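Side-chain contacts in malonyl CoA-acyl carrier protein transacylase (Staphylococcus aureus, PDB 3IM9), which catalyses the transfer of the malonyl group from malonyl-CoA to holo-acyl carrier protein, supplying malonyl-ACP for fatty acid biosynthesis: residues A[46-51]-A[114-119]; A[146-151]-A[173-178]. All coordinates share one frame; numbering follows the deposited sequence.

Contact 1. Residues A[46-51]-A[114-119]; sequences KTLDFD and DAVKIV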
ATOM      1  N   LYS A  46      19.750   1.592  11.687  1.00 14.12           N
ATOM      2  CA  LYS A  46      20.710   2.694  11.862  1.00 15.96           C
ATOM      3  C   LYS A  46      20.092   4.015  11.449  1.00 17.74           C
ATOM      4  O   LYS A  46      20.647   5.051  11.818  1.00 19.12           O
ATOM      5  CB  LYS A  46      21.938   2.453  10.977  1.00 15.22           C
ATOM      6  CG  LYS A  46      22.812   1.240  11.259  1.00 20.97           C
ATOM      7  CD  LYS A  46      22.678   0.889  12.632  1.00 18.07           C
ATOM      8  CE  LYS A  46      23.206  -0.538  12.775  1.00 39.82           C
ATOM      9  NZ  LYS A  46      24.033  -0.769  14.075  1.00 42.56           N
ATOM     10  N   THR A  47      19.034   4.037  10.629  1.00 15.54           N
ATOM     11  CA  THR A  47      18.499   5.299  10.130  1.00 15.17           C
ATOM     12  C   THR A  47      17.453   5.892  11.002  1.00 16.25           C
ATOM     13  O   THR A  47      17.384   7.117  11.201  1.00 17.61           O
ATOM     14  CB  THR A  47      17.886   5.012   8.746  1.00 16.29           C
ATOM     15  OG1 THR A  47      18.940   4.684   7.811  1.00 17.28           O
ATOM     16  CG2 THR A  47      17.076   6.151   8.246  1.00 16.21           C
ATOM     17  N   LEU A  48      16.548   5.055  11.527  1.00 14.47           N
ATOM     18  CA  LEU A  48      15.400   5.563  12.250  1.00 13.91           C
ATOM     19  C   LEU A  48      15.635   5.933  13.711  1.00 14.45           C
ATOM     20  O   LEU A  48      16.470   5.265  14.405  1.00 16.28           O
ATOM     21  CB  LEU A  48      14.262   4.516  12.118  1.00 13.09           C
ATOM     22  CG  LEU A  48      13.801   4.313  10.654  1.00 13.67           C
ATOM     23  CD1 LEU A  48      12.989   3.135  10.483  1.00 12.35           C
ATOM     24  CD2 LEU A  48      12.990   5.548  10.142  1.00 14.72           C
ATOM     25  N   ASP A  49      14.828   6.871  14.191  1.00 15.84           N
ATOM     26  CA  ASP A  49      14.937   7.406  15.545  1.00 17.51           C
ATOM     27  C   ASP A  49      14.123   6.605  16.577  1.00 18.42           C
ATOM     28  O   ASP A  49      13.911   7.073  17.699  1.00 20.27           O
ATOM     29  CB  ASP A  49      14.526   8.929  15.551  1.00 18.44           C
ATOM     30  CG  ASP A  49      13.058   9.175  15.286  1.00 20.79           C
ATOM     31  OD1 ASP A  49      12.254   8.249  15.078  1.00 23.04           O
ATOM     32  OD2 ASP A  49      12.709  10.416  15.214  1.00 23.48           O
ATOM     33  N   PHE A  50      13.599   5.416  16.211  1.00 14.13           N
ATOM     34  CA  PHE A  50      13.031   4.550  17.221  1.00 13.74           C
ATOM     35  C   PHE A  50      13.541   3.134  16.910  1.00 13.55           C
ATOM     36  O   PHE A  50      14.197   2.932  15.842  1.00 12.81           O
ATOM     37  CB  PHE A  50      11.488   4.582  17.171  1.00 14.95           C
ATOM     38  CG  PHE A  50      10.881   3.903  15.910  1.00 14.90           C
ATOM     39  CD1 PHE A  50      10.939   4.553  14.653  1.00 13.87           C
ATOM     40  CD2 PHE A  50      10.133   2.710  16.025  1.00 14.84           C
ATOM     41  CE1 PHE A  50      10.364   3.960  13.505  1.00 15.23           C
ATOM     42  CE2 PHE A  50       9.614   2.114  14.920  1.00 15.63           C
ATOM     43  CZ  PHE A  50       9.695   2.776  13.622  1.00 12.73           C
ATOM     44  N   ASP A  51      13.261   2.181  17.824  1.00 13.81           N
ATOM     45  CA  ASP A  51      13.784   0.832  17.664  1.00 12.84           C
ATOM     46  C   ASP A  51      12.854   0.074  16.739  1.00 10.85           C
ATOM     47  O   ASP A  51      11.920  -0.675  17.147  1.00 11.53           O
ATOM     48  CB  ASP A  51      13.908   0.129  19.012  1.00 14.36           C
ATOM     49  CG  ASP A  51      14.717  -1.112  18.922  1.00 16.76           C
ATOM     50  OD1 ASP A  51      14.842  -1.718  17.840  1.00 13.92           O
ATOM     51  OD2 ASP A  51      15.218  -1.537  20.000  1.00 15.70           O
ATOM     52  N   ASP A 114      16.594   6.421   1.511  1.00 12.64           N
ATOM     53  CA  ASP A 114      15.782   7.646   1.262  1.00 11.58           C
ATOM     54  C   ASP A 114      14.282   7.265   1.528  1.00 10.20           C
ATOM     55  O   ASP A 114      13.561   8.049   2.193  1.00 11.33           O
ATOM     56  CB  ASP A 114      15.879   8.142  -0.201  1.00 11.13           C
ATOM     57  CG  ASP A 114      17.263   8.724  -0.535  1.00 14.99           C
ATOM     58  OD1 ASP A 114      18.112   8.807   0.336  1.00 15.14           O
ATOM     59  OD2 ASP A 114      17.369   9.158  -1.712  1.00 18.11           O
ATOM     60  N   ALA A 115      13.818   6.160   0.949  1.00 10.09           N
ATOM     61  CA  ALA A 115      12.368   5.755   1.097  1.00 10.89           C
ATOM     62  C   ALA A 115      11.984   5.482   2.522  1.00  9.87           C
ATOM     63  O   ALA A 115      10.871   5.838   2.948  1.00 10.40           O
ATOM     64  CB  ALA A 115      12.132   4.536   0.282  1.00 11.15           C
ATOM     65  N   VAL A 116      12.895   4.945   3.350  1.00  9.98           N
ATOM     66  CA  VAL A 116      12.488   4.617   4.750  1.00  9.51           C
ATOM     67  C   VAL A 116      12.292   5.925   5.555  1.00  9.21           C
ATOM     68  O   VAL A 116      11.401   6.067   6.380  1.00 10.00           O
ATOM     69  CB  VAL A 116      13.442   3.576   5.448  1.00 10.95           C
ATOM     70  CG1 VAL A 116      14.735   4.255   5.975  1.00 12.71           C
ATOM     71  CG2 VAL A 116      12.673   2.912   6.588  1.00 11.55           C
ATOM     72  N   LYS A 117      13.123   6.942   5.205  1.00 10.53           N
ATOM     73  CA  LYS A 117      12.963   8.253   5.862  1.00 10.51           C
ATOM     74  C   LYS A 117      11.697   8.913   5.342  1.00 10.28           C
ATOM     75  O   LYS A 117      10.925   9.495   6.180  1.00 11.06           O
ATOM     76  CB  LYS A 117      14.189   9.171   5.548  1.00 11.01           C
ATOM     77  CG  LYS A 117      15.541   8.599   6.083  1.00  9.88           C
ATOM     78  CD  LYS A 117      16.731   9.276   5.467  1.00 12.36           C
ATOM     79  CE  LYS A 117      17.984   8.769   6.137  1.00 15.57           C
ATOM     80  NZ  LYS A 117      19.226   9.321   5.354  1.00 15.35           N
ATOM     81  N   ILE A 118      11.459   8.789   4.033  1.00 10.86           N
ATOM     82  CA  ILE A 118      10.273   9.419   3.467  1.00 10.69           C
ATOM     83  C   ILE A 118       8.965   8.811   4.084  1.00 10.68           C
ATOM     84  O   ILE A 118       8.030   9.560   4.449  1.00 12.24           O
ATOM     85  CB  ILE A 118      10.248   9.239   1.933  1.00 10.90           C
ATOM     86  CG1 ILE A 118      11.294  10.282   1.447  1.00 12.34           C
ATOM     87  CG2 ILE A 118       8.854   9.568   1.353  1.00 10.57           C
ATOM     88  CD1 ILE A 118      11.664  10.011  -0.000  1.00 12.17           C
ATOM     89  N   VAL A 119       8.923   7.471   4.217  1.00 11.08           N
ATOM     90  CA  VAL A 119       7.660   6.909   4.703  1.00 10.97           C
ATOM     91  C   VAL A 119       7.541   7.075   6.207  1.00 11.50           C
ATOM     92  O   VAL A 119       6.382   7.156   6.746  1.00 10.71           O
ATOM     93  CB  VAL A 119       7.477   5.416   4.314  1.00  9.00           C
ATOM     94  CG1 VAL A 119       7.463   5.277   2.801  1.00 11.02           C
ATOM     95  CG2 VAL A 119       8.448   4.432   5.008  1.00 10.90           C
TER
HETATM   96  O   HOH W   1      20.458   6.683   6.437  1.00 20.46           O
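Thr-47 presses its methyl against the aliphatic chain of Lys-117, the closest approach between residues 46-51 and 114-119. CG2 of Thr-47 lies 3.5 Å from CE of Lys-117, closer than usual van der Waals contact, and 3.6 Å from its CG. The lysine chain is extended beyond CG and passes the threonine at about a right angle, so one methyl sits over several methylenes. A chi1 of -68° sets the threonine CG2 anti to the backbone N, which turns it toward Lys-117, with OG1 beside that N. The same methyl also meets CG1 of Val-116 at 3.8 Å.

Leu-48, the first residue to leave helical backbone angles, extends the apolar patch. Its CD1 reaches CG2 of Val-116 at 3.9 Å, the two side chains meeting obliquely, so the two valine methyls serve different neighbours. Pro-72 of helix 67-84 touches both Leu-48 and Val-116.

The polar margin is looser. A water donates to OG1 of Thr-47 at 2.9 Å and accepts a weak hydrogen bond from NZ of Lys-117 at 3.1 Å. OG1 is also hydrogen-bonded to the carbonyl O of Ser-43, one turn back in its own helix, which anchors the hydroxyl. Beyond the helix end, Asp-49 forms a salt bridge with Arg-120, a second tie to helix 112-128.

The contact buries 173 Å² and is plain packing, away from the annotated sites, of the C-terminal end of helix 35-47 and the turn after it on helix 112-128, with helix 67-84 alongside. Carbon-carbon contacts and the absence of any direct hydrogen bond between the segments imply cohesion through methyl and methylene packing, while the ammonium group is linked to Thr-47 only through a water that it holds weakly.

Contact 2. Residues A[146-151]-A[173-178]; sequences DKVDEI and IVVSGH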
ATOM      1  N   ASP A 146     -20.688   1.693  -7.305  1.00 18.44           N
ATOM      2  CA  ASP A 146     -21.656   2.764  -7.600  1.00 19.26           C
ATOM      3  C   ASP A 146     -22.643   2.983  -6.415  1.00 15.73           C
ATOM      4  O   ASP A 146     -23.003   4.108  -6.113  1.00 18.25           O
ATOM      5  CB  ASP A 146     -22.382   2.584  -8.965  1.00 20.70           C
ATOM      6  CG  ASP A 146     -23.092   1.234  -9.121  1.00 32.88           C
ATOM      7  OD1 ASP A 146     -23.447   0.889 -10.306  1.00 44.61           O
ATOM      8  OD2 ASP A 146     -23.347   0.518  -8.115  1.00 38.04           O
ATOM      9  N   LYS A 147     -22.992   1.909  -5.729  1.00 14.34           N
ATOM     10  CA  LYS A 147     -23.853   2.025  -4.591  1.00 14.47           C
ATOM     11  C   LYS A 147     -23.104   2.658  -3.404  1.00 13.85           C
ATOM     12  O   LYS A 147     -23.679   3.493  -2.670  1.00 13.97           O
ATOM     13  CB  LYS A 147     -24.384   0.657  -4.228  1.00 16.90           C
ATOM     14  CG  LYS A 147     -25.195   0.654  -2.975  1.00 23.49           C
ATOM     15  CD  LYS A 147     -26.498   1.551  -3.082  1.00 34.77           C
ATOM     16  CE  LYS A 147     -27.762   0.682  -3.173  1.00 43.37           C
ATOM     17  NZ  LYS A 147     -28.961   1.569  -3.253  1.00 48.36           N
ATOM     18  N   VAL A 148     -21.853   2.286  -3.218  1.00 14.03           N
ATOM     19  CA  VAL A 148     -21.050   2.922  -2.127  1.00 12.09           C
ATOM     20  C   VAL A 148     -20.891   4.398  -2.418  1.00 12.06           C
ATOM     21  O   VAL A 148     -20.973   5.239  -1.483  1.00 12.26           O
ATOM     22  CB  VAL A 148     -19.708   2.238  -2.011  1.00 11.51           C
ATOM     23  CG1 VAL A 148     -18.844   2.870  -0.837  1.00 12.31           C
ATOM     24  CG2 VAL A 148     -19.900   0.731  -1.614  1.00 14.45           C
ATOM     25  N   ASP A 149     -20.629   4.778  -3.660  1.00 14.07           N
ATOM     26  CA  ASP A 149     -20.410   6.176  -3.977  1.00 13.80           C
ATOM     27  C   ASP A 149     -21.731   6.938  -3.780  1.00 12.59           C
ATOM     28  O   ASP A 149     -21.736   8.047  -3.214  1.00 13.43           O
ATOM     29  CB  ASP A 149     -19.948   6.256  -5.439  1.00 16.77           C
ATOM     30  CG  ASP A 149     -19.410   7.636  -5.802  1.00 22.45           C
ATOM     31  OD1 ASP A 149     -18.620   8.247  -5.051  1.00 25.75           O
ATOM     32  OD2 ASP A 149     -19.863   8.133  -6.843  1.00 31.45           O
ATOM     33  N   GLU A 150     -22.870   6.323  -4.175  1.00 12.36           N
ATOM     34  CA  GLU A 150     -24.135   6.994  -3.881  1.00 11.83           C
ATOM     35  C   GLU A 150     -24.360   7.258  -2.416  1.00 12.40           C
ATOM     36  O   GLU A 150     -24.811   8.363  -2.005  1.00 12.00           O
ATOM     37  CB  GLU A 150     -25.288   6.133  -4.439  1.00 12.78           C
ATOM     38  CG  GLU A 150     -26.623   6.736  -4.124  1.00 13.62           C
ATOM     39  CD  GLU A 150     -27.742   5.982  -4.832  1.00 24.94           C
ATOM     40  OE1 GLU A 150     -28.042   4.887  -4.387  1.00 23.99           O
ATOM     41  OE2 GLU A 150     -28.244   6.557  -5.828  1.00 27.02           O
ATOM     42  N   ILE A 151     -24.134   6.213  -1.611  1.00 10.83           N
ATOM     43  CA  ILE A 151     -24.256   6.366  -0.184  1.00 12.37           C
ATOM     44  C   ILE A 151     -23.379   7.485   0.355  1.00 12.52           C
ATOM     45  O   ILE A 151     -23.802   8.294   1.181  1.00 12.32           O
ATOM     46  CB  ILE A 151     -24.031   5.048   0.524  1.00 11.25           C
ATOM     47  CG1 ILE A 151     -25.205   4.119   0.250  1.00 12.05           C
ATOM     48  CG2 ILE A 151     -23.873   5.315   2.031  1.00 12.05           C
ATOM     49  CD1 ILE A 151     -24.848   2.638   0.636  1.00 13.89           C
ATOM     50  N   ILE A 173     -14.787  -1.855  -0.434  1.00  9.95           N
ATOM     51  CA  ILE A 173     -14.486  -0.438  -0.693  1.00 10.89           C
ATOM     52  C   ILE A 173     -14.321   0.200   0.663  1.00 10.09           C
ATOM     53  O   ILE A 173     -15.256   0.195   1.444  1.00 10.72           O
ATOM     54  CB  ILE A 173     -15.629   0.290  -1.489  1.00 10.41           C
ATOM     55  CG1 ILE A 173     -15.947  -0.446  -2.851  1.00 16.14           C
ATOM     56  CG2 ILE A 173     -15.229   1.759  -1.720  1.00 11.07           C
ATOM     57  CD1 ILE A 173     -14.809  -0.666  -3.760  1.00 17.56           C
ATOM     58  N   VAL A 174     -13.119   0.746   0.931  1.00 10.70           N
ATOM     59  CA  VAL A 174     -12.957   1.484   2.179  1.00  9.93           C
ATOM     60  C   VAL A 174     -13.286   2.907   1.895  1.00  9.50           C
ATOM     61  O   VAL A 174     -12.840   3.447   0.909  1.00 10.23           O
ATOM     62  CB  VAL A 174     -11.465   1.356   2.653  1.00  8.76           C
ATOM     63  CG1 VAL A 174     -11.305   2.062   4.029  1.00 10.78           C
ATOM     64  CG2 VAL A 174     -11.033  -0.103   2.831  1.00 11.53           C
ATOM     65  N   VAL A 175     -14.095   3.491   2.807  1.00  9.23           N
ATOM     66  CA  VAL A 175     -14.474   4.883   2.682  1.00  9.14           C
ATOM     67  C   VAL A 175     -13.770   5.691   3.814  1.00  8.14           C
ATOM     68  O   VAL A 175     -13.286   5.111   4.806  1.00  9.05           O
ATOM     69  CB  VAL A 175     -15.967   5.113   2.783  1.00  9.45           C
ATOM     70  CG1 VAL A 175     -16.660   4.316   1.583  1.00 10.59           C
ATOM     71  CG2 VAL A 175     -16.544   4.615   4.117  1.00  9.31           C
ATOM     72  N   SER A 176     -13.657   7.000   3.609  1.00  9.87           N
ATOM     73  CA  SER A 176     -12.903   7.834   4.543  1.00  8.93           C
ATOM     74  C   SER A 176     -13.466   9.222   4.631  1.00 10.30           C
ATOM     75  O   SER A 176     -14.009   9.755   3.659  1.00 10.53           O
ATOM     76  CB  SER A 176     -11.462   7.910   3.996  1.00 10.46           C
ATOM     77  OG  SER A 176     -10.655   8.635   4.852  1.00 11.90           O
ATOM     78  N   GLY A 177     -13.338   9.841   5.801  1.00  8.42           N
ATOM     79  CA  GLY A 177     -13.795  11.252   5.897  1.00  8.44           C
ATOM     80  C   GLY A 177     -14.111  11.605   7.332  1.00  8.38           C
ATOM     81  O   GLY A 177     -13.507  11.067   8.292  1.00  8.79           O
ATOM     82  N   HIS A 178     -15.022  12.569   7.535  1.00  9.67           N
ATOM     83  CA  HIS A 178     -15.327  12.964   8.937  1.00 11.02           C
ATOM     84  C   HIS A 178     -15.867  11.808   9.742  1.00 11.57           C
ATOM     85  O   HIS A 178     -16.739  11.064   9.256  1.00  9.62           O
ATOM     86  CB  HIS A 178     -16.351  14.109   8.867  1.00  8.97           C
ATOM     87  CG  HIS A 178     -15.711  15.389   8.436  1.00 10.56           C
ATOM     88  ND1 HIS A 178     -15.833  15.859   7.142  1.00 10.40           N
ATOM     89  CD2 HIS A 178     -14.888  16.258   9.091  1.00 14.46           C
ATOM     90  CE1 HIS A 178     -15.126  16.965   7.018  1.00 12.01           C
ATOM     91  NE2 HIS A 178     -14.549  17.240   8.186  1.00 15.32           N
TER
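Val-148 projects from helix 145-155 toward strand 172-176 and meets two of its residues with a single methyl. CG1 of Val-148 stands 3.6 Å from CG1 of Val-175 and 3.9 Å from CG2 of Ile-173. Its chi1 of -179° sets CG1 anti to the backbone N, where it faces the strand and can touch both residues.

Ile-173 and Val-175 are two apart in an extended strand, and both side chains leave the backbone toward the helix, while that of Val-174 leaves it away. Ile-173 offers CG2, anti to the backbone N, whereas Val-175 offers CG1, anti to its carbonyl carbon. Backbone bonds of Ile-173 with Val-140 and Val-175 with Ala-138 tie the strand to strand 135-141, and Leu-185 and Ile-182 of helix 179-188 also pack on Val-175.

Helix 145-155 thus packs on the mixed sheet, consistent with the small ferredoxin-like subdomain of FabD enzymes; the side chain of Val-175 is about 10 Å from that of His-207, an active-site residue by similarity. Three buried, branched aliphatic side chains meet with no hydrogen bond between the segments, implying that shape and exclusion of water hold the helix on the sheet here.

From the N terminus, the chain first meets contact 1 at the end of helix 35-47; the loop closes on helix 112-128, after passing through helices 52-57 and 67-84, strand 92-95, which belongs to the four-stranded parallel sheet, then helix 99-106. Contact 2 opens only afterwards, at helix 145-155, and closes a shorter excursion through strand 162-169 on strand 172-176, within the mixed five-stranded sheet. The two loops thus lie in series, neither nested nor crossed. Their centres are 33 Å apart, on opposite sides of the chain's centre: one joins a helix end and the turn after it to a helix, the other fixes a helix to a sheet.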